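Local coordinates for protein putative hyaluronoglucosaminidase (Clostridium perfringens, PDB 6PWI) that probably acts as a secreted, cell-wall-anchored hexosaminidase of glycoside hydrolase family 84, cleaving N-acetylhexosamine residues from glycans, at residues 194-199 against 209-214; 263-268 against 307-312. All blocks are in the same frame, centred on the assembly; numbering follows the deposited sequence.

Interaction 1: residues 194-199 against 209-214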
loop_
_atom_site.group_PDB
_atom_site.type_symbol
_atom_site.label_atom_id
_atom_site.label_comp_id
_atom_site.label_asym_id
_atom_site.label_seq_id
_atom_site.Cartn_x
_atom_site.Cartn_y
_atom_site.Cartn_z
ATOM N N GLU A 194 -5.114 10.947 -12.220
ATOM C CA GLU A 194 -5.952 11.239 -11.067
ATOM C C GLU A 194 -5.670 10.230 -9.946
ATOM O O GLU A 194 -5.492 10.628 -8.791
ATOM C CB GLU A 194 -7.427 11.250 -11.486
ATOM C CG GLU A 194 -8.368 11.906 -10.478
ATOM C CD GLU A 194 -9.840 12.001 -10.882
ATOM O OE1 GLU A 194 -10.224 11.385 -11.905
ATOM O OE2 GLU A 194 -10.612 12.697 -10.173
ATOM N N ASN A 195 -5.619 8.931 -10.298
ATOM C CA ASN A 195 -5.505 7.849 -9.328
ATOM C C ASN A 195 -4.087 7.755 -8.767
ATOM O O ASN A 195 -3.919 7.471 -7.581
ATOM C CB ASN A 195 -5.977 6.499 -9.878
ATOM C CG ASN A 195 -7.460 6.241 -9.686
ATOM O OD1 ASN A 195 -8.020 6.504 -8.618
ATOM N ND2 ASN A 195 -8.107 5.710 -10.713
ATOM N N ARG A 196 -3.071 7.980 -9.614
ATOM C CA ARG A 196 -1.697 7.979 -9.139
ATOM C C ARG A 196 -1.516 9.039 -8.053
ATOM O O ARG A 196 -0.867 8.784 -7.041
ATOM C CB ARG A 196 -0.708 8.183 -10.285
ATOM C CG ARG A 196 -0.490 6.941 -11.132
ATOM C CD ARG A 196 -0.028 7.347 -12.517
ATOM N NE ARG A 196 0.355 6.220 -13.348
ATOM C CZ ARG A 196 0.414 6.268 -14.670
ATOM N NH1 ARG A 196 0.106 7.388 -15.300
ATOM N NH2 ARG A 196 0.776 5.203 -15.359
ATOM N N LYS A 197 -2.102 10.221 -8.266
ATOM C CA LYS A 197 -1.998 11.304 -7.303
ATOM C C LYS A 197 -2.715 10.914 -6.013
ATOM O O LYS A 197 -2.235 11.216 -4.925
ATOM C CB LYS A 197 -2.561 12.600 -7.891
ATOM C CG LYS A 197 -1.718 13.195 -9.005
ATOM C CD LYS A 197 -2.324 14.424 -9.617
ATOM C CE LYS A 197 -1.717 14.736 -10.968
ATOM N NZ LYS A 197 -2.514 15.763 -11.677
ATOM N N ASP A 198 -3.855 10.227 -6.155
ATOM C CA ASP A 198 -4.700 9.880 -5.027
ATOM C C ASP A 198 -4.026 8.825 -4.155
ATOM O O ASP A 198 -4.192 8.859 -2.938
ATOM C CB ASP A 198 -6.080 9.404 -5.483
ATOM C CG ASP A 198 -7.140 9.557 -4.408
ATOM O OD1 ASP A 198 -7.235 10.661 -3.838
ATOM O OD2 ASP A 198 -7.861 8.569 -4.146
ATOM N N LEU A 199 -3.294 7.888 -4.780
ATOM C CA LEU A 199 -2.582 6.855 -4.040
ATOM C C LEU A 199 -1.405 7.482 -3.301
ATOM O O LEU A 199 -1.158 7.155 -2.142
ATOM C CB LEU A 199 -2.120 5.724 -4.968
ATOM C CG LEU A 199 -3.212 4.803 -5.522
ATOM C CD1 LEU A 199 -2.594 3.596 -6.209
ATOM C CD2 LEU A 199 -4.168 4.340 -4.438
ATOM N N ASN A 209 6.941 6.492 1.571
ATOM C CA ASN A 209 7.930 7.418 1.043
ATOM C C ASN A 209 8.234 7.146 -0.432
ATOM O O ASN A 209 9.092 7.812 -1.002
ATOM C CB ASN A 209 9.179 7.503 1.934
ATOM C CG ASN A 209 9.978 6.217 2.074
ATOM O OD1 ASN A 209 9.771 5.248 1.342
ATOM N ND2 ASN A 209 10.925 6.206 3.001
ATOM N N SER A 210 7.529 6.187 -1.052
ATOM C CA SER A 210 7.935 5.689 -2.358
ATOM C C SER A 210 6.734 5.380 -3.242
ATOM O O SER A 210 5.880 4.576 -2.875
ATOM C CB SER A 210 8.783 4.455 -2.214
ATOM O OG SER A 210 10.015 4.764 -1.588
ATOM N N TYR A 211 6.703 6.006 -4.421
ATOM C CA TYR A 211 5.883 5.524 -5.519
ATOM C C TYR A 211 6.805 5.246 -6.699
ATOM O O TYR A 211 7.327 6.179 -7.299
ATOM C CB TYR A 211 4.777 6.518 -5.885
ATOM C CG TYR A 211 4.145 6.297 -7.239
ATOM C CD1 TYR A 211 3.890 5.019 -7.722
ATOM C CD2 TYR A 211 3.775 7.367 -8.041
ATOM C CE1 TYR A 211 3.308 4.812 -8.964
ATOM C CE2 TYR A 211 3.193 7.180 -9.287
ATOM C CZ TYR A 211 2.955 5.898 -9.749
ATOM O OH TYR A 211 2.377 5.704 -10.968
ATOM N N ILE A 212 7.033 3.962 -6.994
ATOM C CA ILE A 212 7.897 3.621 -8.107
ATOM C C ILE A 212 7.049 3.545 -9.370
ATOM O O ILE A 212 6.155 2.710 -9.483
ATOM C CB ILE A 212 8.702 2.336 -7.847
ATOM C CG1 ILE A 212 9.595 2.484 -6.613
ATOM C CG2 ILE A 212 9.513 1.965 -9.081
ATOM C CD1 ILE A 212 9.730 1.216 -5.818
ATOM N N PHE A 213 7.346 4.464 -10.294
ATOM C CA PHE A 213 6.651 4.611 -11.559
ATOM C C PHE A 213 7.318 3.714 -12.601
ATOM O O PHE A 213 8.357 4.075 -13.152
ATOM C CB PHE A 213 6.703 6.087 -11.956
ATOM C CG PHE A 213 6.005 6.469 -13.233
ATOM C CD1 PHE A 213 4.644 6.724 -13.250
ATOM C CD2 PHE A 213 6.721 6.618 -14.411
ATOM C CE1 PHE A 213 4.009 7.099 -14.424
ATOM C CE2 PHE A 213 6.089 6.994 -15.586
ATOM C CZ PHE A 213 4.733 7.239 -15.589
ATOM N N ALA A 214 6.710 2.545 -12.858
ATOM C CA ALA A 214 7.243 1.592 -13.823
ATOM C C ALA A 214 6.148 1.049 -14.751
ATOM O O ALA A 214 6.123 -0.148 -15.048
ATOM C CB ALA A 214 7.961 0.481 -13.089
#

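Interaction 2: residues 263-268 against 307-312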
loop_
_atom_site.group_PDB
_atom_site.type_symbol
_atom_site.label_atom_id
_atom_site.label_comp_id
_atom_site.label_asym_id
_atom_site.label_seq_id
_atom_site.Cartn_x
_atom_site.Cartn_y
_atom_site.Cartn_z
ATOM N N MET A 263 21.471 0.117 -24.210
ATOM C CA MET A 263 22.838 0.514 -23.923
ATOM C C MET A 263 23.829 -0.339 -24.715
ATOM O O MET A 263 23.873 -1.558 -24.566
ATOM C CB MET A 263 23.095 0.324 -22.427
ATOM C CG MET A 263 24.115 1.268 -21.869
ATOM S SD MET A 263 23.402 2.895 -21.630
ATOM C CE MET A 263 24.865 3.771 -21.082
ATOM N N ASN A 264 24.645 0.337 -25.532
ATOM C CA ASN A 264 25.599 -0.296 -26.433
ATOM C C ASN A 264 26.982 -0.339 -25.780
ATOM O O ASN A 264 27.620 0.694 -25.569
ATOM C CB ASN A 264 25.602 0.416 -27.788
ATOM C CG ASN A 264 26.402 -0.283 -28.866
ATOM O OD1 ASN A 264 27.200 -1.180 -28.595
ATOM N ND2 ASN A 264 26.201 0.139 -30.102
ATOM N N PHE A 265 27.444 -1.558 -25.478
ATOM C CA PHE A 265 28.711 -1.776 -24.798
ATOM C C PHE A 265 29.759 -2.284 -25.790
ATOM O O PHE A 265 30.759 -2.881 -25.387
ATOM C CB PHE A 265 28.521 -2.741 -23.622
ATOM C CG PHE A 265 27.755 -2.181 -22.450
ATOM C CD1 PHE A 265 28.411 -1.501 -21.431
ATOM C CD2 PHE A 265 26.379 -2.333 -22.361
ATOM C CE1 PHE A 265 27.710 -0.988 -20.349
ATOM C CE2 PHE A 265 25.678 -1.817 -21.281
ATOM C CZ PHE A 265 26.343 -1.144 -20.279
ATOM N N GLY A 266 29.520 -2.024 -27.087
ATOM C CA GLY A 266 30.419 -2.414 -28.162
ATOM C C GLY A 266 31.830 -1.862 -27.964
ATOM O O GLY A 266 32.807 -2.602 -28.076
ATOM N N SER A 267 31.923 -0.565 -27.644
ATOM C CA SER A 267 33.206 0.110 -27.537
ATOM C C SER A 267 33.120 1.265 -26.544
ATOM O O SER A 267 32.027 1.685 -26.174
ATOM C CB SER A 267 33.671 0.595 -28.892
ATOM O OG SER A 267 32.695 1.432 -29.499
ATOM N N GLU A 268 34.292 1.779 -26.146
ATOM C CA GLU A 268 34.406 2.932 -25.268
ATOM C C GLU A 268 33.644 4.106 -25.881
ATOM O O GLU A 268 32.943 4.821 -25.168
ATOM C CB GLU A 268 35.879 3.267 -25.006
ATOM N N GLN A 307 26.017 -4.191 -16.577
ATOM C CA GLN A 307 25.014 -3.611 -15.702
ATOM C C GLN A 307 25.704 -2.880 -14.553
ATOM O O GLN A 307 25.302 -1.778 -14.194
ATOM C CB GLN A 307 24.021 -4.682 -15.253
ATOM C CG GLN A 307 23.104 -5.151 -16.377
ATOM C CD GLN A 307 22.429 -6.472 -16.098
ATOM O OE1 GLN A 307 22.046 -6.774 -14.971
ATOM N NE2 GLN A 307 22.260 -7.269 -17.140
ATOM N N VAL A 308 26.777 -3.480 -14.022
ATOM C CA VAL A 308 27.562 -2.873 -12.958
ATOM C C VAL A 308 28.248 -1.606 -13.478
ATOM O O VAL A 308 28.195 -0.559 -12.828
ATOM C CB VAL A 308 28.571 -3.869 -12.355
ATOM C CG1 VAL A 308 29.449 -3.214 -11.293
ATOM C CG2 VAL A 308 27.863 -5.079 -11.777
ATOM N N LYS A 309 28.895 -1.712 -14.649
ATOM C CA LYS A 309 29.570 -0.588 -15.283
ATOM C C LYS A 309 28.645 0.629 -15.286
ATOM O O LYS A 309 29.025 1.690 -14.794
ATOM C CB LYS A 309 30.044 -0.988 -16.684
ATOM C CG LYS A 309 30.862 0.036 -17.455
ATOM C CD LYS A 309 31.602 -0.625 -18.617
ATOM C CE LYS A 309 31.925 0.291 -19.780
ATOM N NZ LYS A 309 32.691 1.486 -19.346
ATOM N N LEU A 310 27.416 0.455 -15.794
ATOM C CA LEU A 310 26.477 1.558 -15.904
ATOM C C LEU A 310 26.197 2.161 -14.528
ATOM O O LEU A 310 26.240 3.383 -14.367
ATOM C CB LEU A 310 25.188 1.094 -16.588
ATOM C CG LEU A 310 24.069 2.140 -16.617
ATOM C CD1 LEU A 310 24.468 3.348 -17.450
ATOM C CD2 LEU A 310 22.766 1.552 -17.136
ATOM N N MET A 311 25.926 1.297 -13.539
ATOM C CA MET A 311 25.500 1.750 -12.224
ATOM C C MET A 311 26.630 2.527 -11.550
ATOM O O MET A 311 26.369 3.429 -10.754
ATOM C CB MET A 311 25.047 0.587 -11.332
ATOM C CG MET A 311 23.766 -0.105 -11.809
ATOM S SD MET A 311 22.363 0.988 -12.227
ATOM C CE MET A 311 22.011 1.744 -10.640
ATOM N N GLU A 312 27.878 2.176 -11.888
ATOM C CA GLU A 312 29.048 2.866 -11.364
ATOM C C GLU A 312 29.074 4.291 -11.907
ATOM O O GLU A 312 29.384 5.225 -11.168
ATOM C CB GLU A 312 30.336 2.116 -11.715
ATOM C CG GLU A 312 30.829 1.204 -10.606
ATOM C CD GLU A 312 31.752 0.062 -11.015
ATOM O OE1 GLU A 312 31.943 -0.157 -12.234
ATOM O OE2 GLU A 312 32.270 -0.627 -10.109
#

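Interaction 1: residues 194-199 against 209-214
Arg196, from helix 193-204, reaches across to Tyr211 and Phe213 of strand 210-213. These three side chains make the contact, and all are buried.

The apolar part is carried by the arginine chain. The tyrosine hydroxyl end abuts its methylenes, with Tyr211 CZ 3.9 Å from Arg196 CG. Arg196 CG lies anti to the carbonyl carbon (chi1 -77°), and the chain then runs extended to NE. This takes the guanidinium past the tyrosine to the ring two residues further along the strand. There Phe213 CE1 sits over the centre of one guanidinium face, 3.7 Å from Arg196 CZ. The two planes are 63° apart, so the phenyl ring is not stacked flat on the cation.

The polar part converges on a third residue. Arg196 NE and Tyr211 OH lie 3.2 Å apart, and both are bound to Glu184 OE1, by a salt bridge and a hydrogen bond respectively. Arg196 NH1 is held by Asn193 OD1 at the start of the same helix.

Helix 193-204 and strand 210-213 belong to a beta-alpha-beta unit of the (beta/alpha)8 barrel, with Glu184 on the preceding strand 179-184. The arginine thus joins all three elements. Its buried positive charge is probably balanced by Glu184, while the two bonds to OE1 help to set where Arg196 NE and the tyrosine hydroxyl sit.

Interaction 2: residues 263-268 against 307-312
Met263 and Leu310 form the close part of this contact, methyl against methyl. Met263 CE lies 3.7 Å from Leu310 CD1. Met263 starts with CG anti to its backbone N (chi1 -151°) and then bends at chi2 (77°), which brings the thioether end round to the leucine. Both residues are buried. Met263 also packs on Tyr271, Asp274 and Leu275 of helix 268-286, and Leu310 touches Phe258. The methionine thus lies between helix 268-286 and helix 304-321 and touches both.

Phe265 packs less closely. It meets helix 304-321 with the edge of its ring, near the ring plane. Phe265 CZ is 4.5 Å from Leu310 CB, and Phe265 CE1 is 4.3 Å from Lys309 CD. The ring also meets that of Tyr271, with the planes at about 25°.

In the (beta/alpha)8 barrel, residues 263-268 lie in the loop between strand 250-255 and helix 268-286. Segment 307-312 is on the helix after the next strand, 293-296. The contact thus joins neighbouring beta-alpha units. The side chain of Met263 is about 11 Å from that of Asp299, the predicted proton donor.

The solvent side is looser. Lys309 is exposed, and its aliphatic chain lies by the rim of the phenylalanine. No hydrogen bond crosses between the segments. The polar bonds of the loop are made within it and to the start of helix 268-286, where Asp274 accepts from Asn264 N. Asn264 OD1 accepts from Gly266 N at 2.9 Å, which makes an Asx turn. Ser267 then takes the N-cap position of helix 268-286, its side chain capping a backbone N further along.

Both interactions belong to the catalytic barrel, but to different beta-alpha units. Interaction 1 is the deeper, its centre about 10 Å from the centre of the chain. It joins a helix to the strand that follows it. Interaction 2 is partly exposed, and its centre is about 35 Å from the centre of the chain. It joins a loop to the helix of the next unit. The two interactions do not touch. Interaction 1 buries an arginine, whose charge is probably offset by the salt bridge to Glu184. Interaction 2 is apolar across its interface, and the polar bonds of residues 263-268 are made within the loop and to the helix after it. It is also the nearer to the predicted active site.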